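Local coordinates for importin-95 (Chaetomium thermophilum, PDB 4XRI), which probably carries cargo proteins into the nucleus as a flexible HEAT-repeat transport receptor of the importin-beta family, and probably binds a small GTPase, at residues Glu39-Phe42 with Ser43-Leu46. The protein carries 2 engineered substitutions. Sequence-based numbering, arbitrary orientation.
Sequences ETNF and SQYL
N41 is the N-cap of helix 42-54, its side-chain amide reaching forward to Q44, in the one-residue break between this helix and helix 24-40, part of the importin-beta N-terminal domain in an all-helical HEAT-repeat superhelix. N41 OD1 accepts from Q44 N at 3.2 Å; the N-H points almost straight at the oxygen (165°) but stands above the carbonyl plane, well off the lone-pair directions. With CG anti to the backbone N (chi1 -168°), the amide swings over the first turn, where N41 CG lies 3.5 Å from Q44 CB. The Q44 chain bends at chi2, and its own amide plane is inclined by 58° to that of N41, so the two amides are not stacked. The backbone winds into regular helix at once: Y45 N donates to N41 O, in the carbonyl plane, and L46 N to F42 O. One turn apart, F42 and L46 pack on the buried side of the helix. L46 CD2 sits over one face of the F42 ring, offset toward its rim, in a CH-pi contact 4.2 Å from the centroid. On the same side of the ring, L46 CD1 lies by the rim, 3.6 Å from F42 CE2. Around them, F42 also touches K88 and L46 touches W89, both of helix 79-91, while the Y45 side chain touches L34, A37 and A38 of helix 24-40, on the far side of the break. At its base, Y45 CB rests 3.3 Å from F42 O, the same oxygen that accepts from L46 N at 3.0 Å.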
loop_
_atom_site.group_PDB
_atom_site.type_symbol
_atom_site.label_atom_id
_atom_site.label_comp_id
_atom_site.label_asym_id
_atom_site.label_seq_id
_atom_site.Cartn_x
_atom_site.Cartn_y
_atom_site.Cartn_z
ATOM N N GLU A 39 -9.341 31.606 -19.151
ATOM C CA GLU A 39 -10.766 31.780 -18.904
ATOM C C GLU A 39 -11.350 32.871 -19.800
ATOM O O GLU A 39 -12.463 32.734 -20.304
ATOM C CB GLU A 39 -11.014 32.116 -17.432
ATOM C CG GLU A 39 -10.923 30.912 -16.492
ATOM C CD GLU A 39 -10.901 31.293 -15.017
ATOM O OE1 GLU A 39 -10.967 32.501 -14.702
ATOM O OE2 GLU A 39 -10.812 30.377 -14.172
ATOM N N THR A 40 -10.595 33.946 -20.016
ATOM C CA THR A 40 -11.109 35.077 -20.785
ATOM C C THR A 40 -11.137 34.779 -22.290
ATOM O O THR A 40 -12.117 35.094 -22.966
ATOM C CB THR A 40 -10.292 36.365 -20.512
ATOM O OG1 THR A 40 -10.832 37.445 -21.278
ATOM C CG2 THR A 40 -8.817 36.188 -20.845
ATOM N N ASN A 41 -10.074 34.171 -22.811
ATOM C CA ASN A 41 -10.024 33.784 -24.215
ATOM C C ASN A 41 -9.124 32.569 -24.365
ATOM O O ASN A 41 -7.906 32.697 -24.506
ATOM C CB ASN A 41 -9.528 34.941 -25.090
ATOM C CG ASN A 41 -9.732 34.687 -26.581
ATOM O OD1 ASN A 41 -9.821 33.544 -27.029
ATOM N ND2 ASN A 41 -9.804 35.764 -27.356
ATOM N N PHE A 42 -9.737 31.391 -24.336
ATOM C CA PHE A 42 -8.998 30.135 -24.336
ATOM C C PHE A 42 -8.165 29.953 -25.602
ATOM O O PHE A 42 -7.020 29.508 -25.540
ATOM C CB PHE A 42 -9.961 28.960 -24.167
ATOM C CG PHE A 42 -9.279 27.632 -24.044
ATOM C CD1 PHE A 42 -8.514 27.334 -22.929
ATOM C CD2 PHE A 42 -9.405 26.679 -25.039
ATOM C CE1 PHE A 42 -7.885 26.111 -22.810
ATOM C CE2 PHE A 42 -8.778 25.453 -24.926
ATOM C CZ PHE A 42 -8.017 25.169 -23.810
ATOM N N SER A 43 -8.741 30.308 -26.745
ATOM C CA SER A 43 -8.052 30.173 -28.024
ATOM C C SER A 43 -6.810 31.054 -28.092
ATOM O O SER A 43 -5.746 30.610 -28.526
ATOM C CB SER A 43 -8.996 30.513 -29.179
ATOM O OG SER A 43 -10.035 29.555 -29.278
ATOM N N GLN A 44 -6.949 32.301 -27.656
ATOM C CA GLN A 44 -5.837 33.243 -27.673
ATOM C C GLN A 44 -4.755 32.807 -26.692
ATOM O O GLN A 44 -3.564 33.021 -26.925
ATOM C CB GLN A 44 -6.322 34.655 -27.338
ATOM C CG GLN A 44 -5.532 35.756 -28.024
ATOM C CD GLN A 44 -5.659 35.710 -29.536
ATOM O OE1 GLN A 44 -6.621 35.159 -30.075
ATOM N NE2 GLN A 44 -4.684 36.286 -30.229
ATOM N N TYR A 45 -5.189 32.194 -25.595
ATOM C CA TYR A 45 -4.283 31.612 -24.610
ATOM C C TYR A 45 -3.437 30.521 -25.260
ATOM O O TYR A 45 -2.224 30.460 -25.061
ATOM C CB TYR A 45 -5.080 31.054 -23.427
ATOM C CG TYR A 45 -4.260 30.381 -22.345
ATOM C CD1 TYR A 45 -3.364 31.105 -21.569
ATOM C CD2 TYR A 45 -4.413 29.026 -22.075
ATOM C CE1 TYR A 45 -2.625 30.493 -20.570
ATOM C CE2 TYR A 45 -3.681 28.405 -21.079
ATOM C CZ TYR A 45 -2.790 29.144 -20.328
ATOM O OH TYR A 45 -2.059 28.531 -19.337
ATOM N N LEU A 46 -4.088 29.674 -26.053
ATOM C CA LEU A 46 -3.406 28.596 -26.759
ATOM C C LEU A 46 -2.399 29.137 -27.766
ATOM O O LEU A 46 -1.256 28.684 -27.817
ATOM C CB LEU A 46 -4.413 27.692 -27.474
ATOM C CG LEU A 46 -5.417 26.945 -26.597
ATOM C CD1 LEU A 46 -6.161 25.897 -27.415
ATOM C CD2 LEU A 46 -4.726 26.313 -25.401
#